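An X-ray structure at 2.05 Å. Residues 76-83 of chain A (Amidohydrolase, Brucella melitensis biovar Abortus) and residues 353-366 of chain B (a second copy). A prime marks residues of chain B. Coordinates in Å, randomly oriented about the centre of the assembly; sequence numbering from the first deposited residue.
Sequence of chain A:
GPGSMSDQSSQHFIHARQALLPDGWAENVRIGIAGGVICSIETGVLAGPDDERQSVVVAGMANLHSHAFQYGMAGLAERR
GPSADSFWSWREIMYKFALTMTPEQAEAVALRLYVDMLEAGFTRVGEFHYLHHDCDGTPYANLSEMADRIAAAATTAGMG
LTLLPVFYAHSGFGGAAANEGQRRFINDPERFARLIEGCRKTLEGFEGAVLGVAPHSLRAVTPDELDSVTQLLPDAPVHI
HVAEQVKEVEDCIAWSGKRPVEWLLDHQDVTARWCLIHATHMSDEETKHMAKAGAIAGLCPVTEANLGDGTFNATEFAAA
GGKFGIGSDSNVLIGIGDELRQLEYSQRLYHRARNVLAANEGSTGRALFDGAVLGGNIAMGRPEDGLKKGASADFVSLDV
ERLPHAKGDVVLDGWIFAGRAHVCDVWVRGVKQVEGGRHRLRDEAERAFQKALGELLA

Chain A (76-83) LAERRGPS
Chain B (353-366) ARNVLAANEGSTGR

Residues 76-83 of chain A form an irregular loop, with only Arg79 near beta values in the bridged part (-111/133), and they run against a turn of chain B in the opposite sense: Glu78 lies nearest Thr364′ (CA to CA 5.8 Å), Arg79 nearest Ser363′ (4.1 Å) and Gly81 nearest Glu361′ (4.3 Å). A single beta bridge joins Arg79 and Ser363′. Its evidence is two nearly linear bonds, Thr364′ N to Glu78 O (2.8 Å, 176°) and Arg80 N to Gly362′ O (2.9 Å, 173°). Gly81 N extends the register to Glu361′ O (3.0 Å). Gly81 has phi/psi 75/175, a positive phi that favours glycine, and a CB there would be crowded by Pro82 CD.

The chain B partner is shaped by a type II' turn from Ala359′ to Gly362′, closed by Gly362′ N to Ala359′ O (3.1 Å), with Asn360′ at 63/-134. Helix follows at Thr364′; Ser363′, chi1 157° (t), caps it by accepting from Arg366′ N at OG (3.0 Å).

Ala77 O gathers three donors. Arg354′ (m, t, p, chi4 -109°) starts sideways, but its end comes nearer and places Ala77 O at the guanidinium edge: NH1 bonds to Ala77 O at 2.8 Å and NH2 weakly to the same O at 3.2 Å. NH2 also makes a salt bridge with Glu78 OE2 (3.3 Å), within reach because Glu78 folds back with chi1 -46° and chi2 -55° (both m). The third donor, Asn355′ ND2, bonds weakly to Ala77 O (3.3 Å, 174°).

Asn355′, at left-handed phi/psi 48/52, points toward chain A with chi1 -62° (m) and chi2 -51°. Its amide orientation is supported at both ends: OD1 accepts from Thr364′ OG1 (2.7 Å; Thr364′ chi1 -60°, m), while ND2 donates to water 2 (2.9 Å from the water O). Asn355′ OD1 and Glu78 O, 3.1 Å apart, are both acceptors and do not bond.

Arg80 (t, p, t, chi4 75°) points toward chain B. Its CB packs on Ala358′ CB (3.7 Å) and its CD on Asn355′ O (3.5 Å), yet its guanidinium serves its own chain, with NH1 and NH2 donating to Ser83 O at 2.6 and 2.7 Å.

Arg79 points away overall, but m, t, p and chi4 84° bring one guanidinium face over Gly362′ CA and Ser363′ N. Water 1 links the two stretches, accepting from Arg79 NE (2.7 Å to its O) and donating to Glu361′ O (2.8 Å). Glu361′ itself, chi1 54° (p) and chi2 -153° (t), brings OE2 to 3.5 Å from Pro82 CB.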

ATOM      1  N   LEU A  76      -3.517 -14.826   6.509  1.00 16.60           N
ATOM      2  CA  LEU A  76      -4.096 -15.687   7.539  1.00 17.22           C
ATOM      3  C   LEU A  76      -3.758 -15.273   8.962  1.00 17.47           C
ATOM      4  O   LEU A  76      -4.316 -15.816   9.870  1.00 17.15           O
ATOM      5  CB  LEU A  76      -3.706 -17.164   7.297  1.00 17.06           C
ATOM      6  CG  LEU A  76      -4.081 -17.729   5.916  1.00 17.38           C
ATOM      7  CD1 LEU A  76      -3.568 -19.171   5.837  1.00 17.51           C
ATOM      8  CD2 LEU A  76      -5.614 -17.635   5.662  1.00 17.82           C
ATOM      9  N   ALA A  77      -2.862 -14.297   9.156  1.00 17.82           N
ATOM     10  CA  ALA A  77      -2.472 -13.863  10.525  1.00 18.57           C
ATOM     11  C   ALA A  77      -3.065 -12.513  10.937  1.00 19.30           C
ATOM     12  O   ALA A  77      -2.470 -11.798  11.777  1.00 19.38           O
ATOM     13  CB  ALA A  77      -0.943 -13.807  10.636  1.00 18.11           C
ATOM     14  N   GLU A  78      -4.242 -12.166  10.404  1.00 19.69           N
ATOM     15  CA  GLU A  78      -4.842 -10.837  10.652  1.00 19.86           C
ATOM     16  C   GLU A  78      -6.091 -10.884  11.532  1.00 21.68           C
ATOM     17  O   GLU A  78      -6.967 -10.010  11.445  1.00 21.22           O
ATOM     18  CB  GLU A  78      -5.141 -10.120   9.338  1.00 19.05           C
ATOM     19  CG  GLU A  78      -3.991 -10.161   8.316  1.00 18.22           C
ATOM     20  CD  GLU A  78      -2.641  -9.636   8.827  1.00 17.24           C
ATOM     21  OE1 GLU A  78      -2.622  -8.687   9.642  1.00 16.77           O
ATOM     22  OE2 GLU A  78      -1.595 -10.165   8.384  1.00 16.52           O
ATOM     23  N   ARG A  79      -6.158 -11.904  12.382  1.00 23.70           N
ATOM     24  CA  ARG A  79      -7.182 -12.032  13.400  1.00 26.82           C
ATOM     25  C   ARG A  79      -6.540 -11.851  14.761  1.00 28.04           C
ATOM     26  O   ARG A  79      -5.516 -12.483  15.057  1.00 27.19           O
ATOM     27  CB  ARG A  79      -7.806 -13.430  13.390  1.00 29.46           C
ATOM     28  CG  ARG A  79      -8.681 -13.728  12.198  1.00 31.39           C
ATOM     29  CD  ARG A  79      -9.485 -15.009  12.443  1.00 32.96           C
ATOM     30  NE  ARG A  79     -10.561 -14.801  13.416  1.00 34.07           N
ATOM     31  CZ  ARG A  79     -11.776 -14.304  13.137  1.00 36.21           C
ATOM     32  NH1 ARG A  79     -12.139 -13.945  11.898  1.00 34.48           N
ATOM     33  NH2 ARG A  79     -12.651 -14.159  14.121  1.00 38.33           N
ATOM     34  N   ARG A  80      -7.173 -11.038  15.596  1.00 29.31           N
ATOM     35  CA  ARG A  80      -6.574 -10.638  16.869  1.00 31.41           C
ATOM     36  C   ARG A  80      -6.441 -11.822  17.829  1.00 32.28           C
ATOM     37  O   ARG A  80      -5.398 -11.996  18.427  1.00 31.98           O
ATOM     38  CB  ARG A  80      -7.371  -9.505  17.533  1.00 32.41           C
ATOM     39  CG  ARG A  80      -6.891  -9.129  18.948  1.00 33.70           C
ATOM     40  CD  ARG A  80      -5.494  -8.508  18.914  1.00 33.86           C
ATOM     41  NE  ARG A  80      -5.014  -8.197  20.260  1.00 35.45           N
ATOM     42  CZ  ARG A  80      -4.568  -9.093  21.141  1.00 34.96           C
ATOM     43  NH1 ARG A  80      -4.511 -10.393  20.841  1.00 35.43           N
ATOM     44  NH2 ARG A  80      -4.166  -8.685  22.327  1.00 35.51           N
ATOM     45  N   GLY A  81      -7.486 -12.634  17.940  1.00 34.54           N
ATOM     46  CA  GLY A  81      -7.460 -13.812  18.809  1.00 37.95           C
ATOM     47  C   GLY A  81      -7.580 -13.457  20.286  1.00 39.98           C
ATOM     48  O   GLY A  81      -7.585 -12.282  20.654  1.00 39.10           O
ATOM     49  N   PRO A  82      -7.664 -14.477  21.148  1.00 45.53           N
ATOM     50  CA  PRO A  82      -7.873 -14.193  22.575  1.00 48.48           C
ATOM     51  C   PRO A  82      -6.633 -13.794  23.414  1.00 49.15           C
ATOM     52  O   PRO A  82      -6.813 -13.409  24.565  1.00 52.28           O
ATOM     53  CB  PRO A  82      -8.478 -15.509  23.105  1.00 49.90           C
ATOM     54  CG  PRO A  82      -7.954 -16.576  22.185  1.00 49.44           C
ATOM     55  CD  PRO A  82      -7.703 -15.923  20.842  1.00 46.71           C
ATOM     56  N   SER A  83      -5.410 -13.869  22.878  1.00 47.41           N
ATOM     57  CA  SER A  83      -4.200 -13.635  23.702  1.00 47.08           C
ATOM     58  C   SER A  83      -3.934 -12.157  24.053  1.00 46.65           C
ATOM     59  O   SER A  83      -4.179 -11.273  23.239  1.00 44.06           O
ATOM     60  CB  SER A  83      -2.960 -14.190  22.994  1.00 46.76           C
ATOM     61  OG  SER A  83      -1.798 -13.981  23.774  1.00 46.97           O
TER
ATOM     62  N   ALA B 353       2.340  -3.216  17.812  1.00 26.06           N
ATOM     63  CA  ALA B 353       1.369  -4.304  18.073  1.00 25.33           C
ATOM     64  C   ALA B 353       0.751  -4.745  16.750  1.00 23.35           C
ATOM     65  O   ALA B 353       0.920  -4.075  15.733  1.00 21.52           O
ATOM     66  CB  ALA B 353       0.277  -3.845  19.053  1.00 26.67           C
ATOM     67  N   ARG B 354       0.069  -5.886  16.755  1.00 22.23           N
ATOM     68  CA  ARG B 354      -0.653  -6.337  15.572  1.00 20.92           C
ATOM     69  C   ARG B 354      -2.155  -6.405  15.847  1.00 20.42           C
ATOM     70  O   ARG B 354      -2.591  -6.522  16.993  1.00 20.13           O
ATOM     71  CB  ARG B 354      -0.162  -7.706  15.124  1.00 20.89           C
ATOM     72  CG  ARG B 354       1.339  -7.788  14.928  1.00 20.80           C
ATOM     73  CD  ARG B 354       1.753  -9.110  14.310  1.00 19.89           C
ATOM     74  NE  ARG B 354       1.339  -9.247  12.925  1.00 18.99           N
ATOM     75  CZ  ARG B 354       0.388 -10.058  12.449  1.00 18.78           C
ATOM     76  NH1 ARG B 354      -0.319 -10.848  13.241  1.00 19.82           N
ATOM     77  NH2 ARG B 354       0.147 -10.081  11.136  1.00 18.07           N
ATOM     78  N   ASN B 355      -2.925  -6.391  14.765  1.00 19.48           N
ATOM     79  CA  ASN B 355      -4.398  -6.464  14.821  1.00 19.46           C
ATOM     80  C   ASN B 355      -4.976  -5.481  15.832  1.00 19.87           C
ATOM     81  O   ASN B 355      -5.742  -5.844  16.706  1.00 19.65           O
ATOM     82  CB  ASN B 355      -4.776  -7.918  15.093  1.00 20.08           C
ATOM     83  CG  ASN B 355      -4.301  -8.819  13.971  1.00 20.34           C
ATOM     84  OD1 ASN B 355      -4.587  -8.524  12.792  1.00 19.46           O
ATOM     85  ND2 ASN B 355      -3.537  -9.879  14.305  1.00 20.21           N
ATOM     86  N   VAL B 356      -4.550  -4.233  15.682  1.00 19.49           N
ATOM     87  CA  VAL B 356      -4.896  -3.180  16.587  1.00 20.66           C
ATOM     88  C   VAL B 356      -6.351  -2.784  16.472  1.00 20.92           C
ATOM     89  O   VAL B 356      -7.007  -2.552  17.490  1.00 21.91           O
ATOM     90  CB  VAL B 356      -4.013  -1.925  16.364  1.00 20.31           C
ATOM     91  CG1 VAL B 356      -4.498  -0.772  17.283  1.00 20.83           C
ATOM     92  CG2 VAL B 356      -2.540  -2.301  16.602  1.00 20.00           C
ATOM     93  N   LEU B 357      -6.852  -2.698  15.238  1.00 20.38           N
ATOM     94  CA  LEU B 357      -8.205  -2.216  14.998  1.00 20.60           C
ATOM     95  C   LEU B 357      -9.241  -3.335  14.819  1.00 21.96           C
ATOM     96  O   LEU B 357     -10.403  -3.064  14.525  1.00 22.71           O
ATOM     97  CB  LEU B 357      -8.224  -1.196  13.854  1.00 18.98           C
ATOM     98  CG  LEU B 357      -7.263   0.015  14.080  1.00 18.98           C
ATOM     99  CD1 LEU B 357      -7.360   1.039  12.931  1.00 17.13           C
ATOM    100  CD2 LEU B 357      -7.467   0.668  15.457  1.00 19.14           C
ATOM    101  N   ALA B 358      -8.840  -4.583  15.057  1.00 23.10           N
ATOM    102  CA  ALA B 358      -9.820  -5.669  15.195  1.00 24.57           C
ATOM    103  C   ALA B 358     -10.793  -5.376  16.370  1.00 26.98           C
ATOM    104  O   ALA B 358     -10.451  -4.658  17.302  1.00 26.34           O
ATOM    105  CB  ALA B 358      -9.112  -7.013  15.390  1.00 24.75           C
ATOM    106  N   ALA B 359     -12.009  -5.917  16.289  1.00 29.14           N
ATOM    107  CA  ALA B 359     -13.040  -5.751  17.346  1.00 32.27           C
ATOM    108  C   ALA B 359     -13.171  -7.083  18.066  1.00 34.07           C
ATOM    109  O   ALA B 359     -13.384  -8.110  17.423  1.00 35.08           O
ATOM    110  CB  ALA B 359     -14.391  -5.358  16.752  1.00 31.01           C
ATOM    111  N   ASN B 360     -13.070  -7.066  19.388  1.00 36.96           N
ATOM    112  CA  ASN B 360     -13.032  -8.310  20.179  1.00 39.39           C
ATOM    113  C   ASN B 360     -11.779  -9.090  19.766  1.00 40.19           C
ATOM    114  O   ASN B 360     -10.690  -8.506  19.621  1.00 39.73           O
ATOM    115  CB  ASN B 360     -14.313  -9.132  19.967  1.00 39.83           C
ATOM    116  N   GLU B 361     -11.923 -10.389  19.522  1.00 40.59           N
ATOM    117  CA  GLU B 361     -10.804 -11.129  18.984  1.00 38.56           C
ATOM    118  C   GLU B 361     -10.971 -11.452  17.497  1.00 35.14           C
ATOM    119  O   GLU B 361     -10.372 -12.410  16.996  1.00 33.84           O
ATOM    120  CB  GLU B 361     -10.561 -12.373  19.789  1.00 43.12           C
ATOM    121  CG  GLU B 361     -11.755 -13.284  19.973  1.00 46.52           C
ATOM    122  CD  GLU B 361     -11.614 -14.077  21.254  1.00 49.67           C
ATOM    123  OE1 GLU B 361     -11.848 -15.305  21.220  1.00 54.81           O
ATOM    124  OE2 GLU B 361     -11.255 -13.466  22.290  1.00 51.35           O
ATOM    125  N   GLY B 362     -11.734 -10.619  16.795  1.00 30.37           N
ATOM    126  CA  GLY B 362     -12.073 -10.889  15.409  1.00 28.28           C
ATOM    127  C   GLY B 362     -10.995 -10.516  14.398  1.00 25.29           C
ATOM    128  O   GLY B 362      -9.831 -10.201  14.736  1.00 24.88           O
ATOM    129  N   SER B 363     -11.411 -10.566  13.133  1.00 22.80           N
ATOM    130  CA  SER B 363     -10.585 -10.212  12.007  1.00 20.41           C
ATOM    131  C   SER B 363     -10.399  -8.701  11.959  1.00 18.90           C
ATOM    132  O   SER B 363     -11.364  -7.944  12.101  1.00 18.83           O
ATOM    133  CB  SER B 363     -11.254 -10.728  10.716  1.00 20.05           C
ATOM    134  OG  SER B 363     -10.835 -10.015   9.550  1.00 18.99           O
ATOM    135  N   THR B 364      -9.176  -8.260  11.700  1.00 17.62           N
ATOM    136  CA  THR B 364      -8.899  -6.826  11.535  1.00 17.08           C
ATOM    137  C   THR B 364      -9.555  -6.325  10.238  1.00 16.03           C
ATOM    138  O   THR B 364     -10.154  -5.251  10.213  1.00 16.52           O
ATOM    139  CB  THR B 364      -7.367  -6.556  11.524  1.00 16.83           C
ATOM    140  OG1 THR B 364      -6.817  -7.000  12.756  1.00 18.17           O
ATOM    141  CG2 THR B 364      -7.068  -5.086  11.387  1.00 16.44           C
ATOM    142  N   GLY B 365      -9.484  -7.109   9.172  1.00 15.03           N
ATOM    143  CA  GLY B 365     -10.084  -6.690   7.898  1.00 14.16           C
ATOM    144  C   GLY B 365     -11.596  -6.573   8.000  1.00 14.14           C
ATOM    145  O   GLY B 365     -12.198  -5.615   7.497  1.00 13.86           O
ATOM    146  N   ARG B 366     -12.207  -7.517   8.705  1.00 14.73           N
ATOM    147  CA  ARG B 366     -13.645  -7.481   8.984  1.00 15.34           C
ATOM    148  C   ARG B 366     -14.072  -6.213   9.738  1.00 15.84           C
ATOM    149  O   ARG B 366     -14.990  -5.498   9.309  1.00 16.16           O
ATOM    150  CB  ARG B 366     -14.063  -8.736   9.754  1.00 16.11           C
ATOM    151  CG  ARG B 366     -15.487  -8.759  10.310  1.00 16.91           C
ATOM    152  CD  ARG B 366     -16.578  -8.762   9.250  1.00 16.60           C
ATOM    153  NE  ARG B 366     -17.901  -8.800   9.903  1.00 17.32           N
ATOM    154  CZ  ARG B 366     -18.434  -9.892  10.446  1.00 18.70           C
ATOM    155  NH1 ARG B 366     -17.765 -11.040  10.431  1.00 19.26           N
ATOM    156  NH2 ARG B 366     -19.626  -9.846  11.042  1.00 19.80           N
TER
HETATM  157  O   HOH W   1     -10.968 -14.965  16.124  1.00 34.89           O
HETATM  158  O   HOH W   2      -3.116 -10.345  17.156  1.00 24.18           O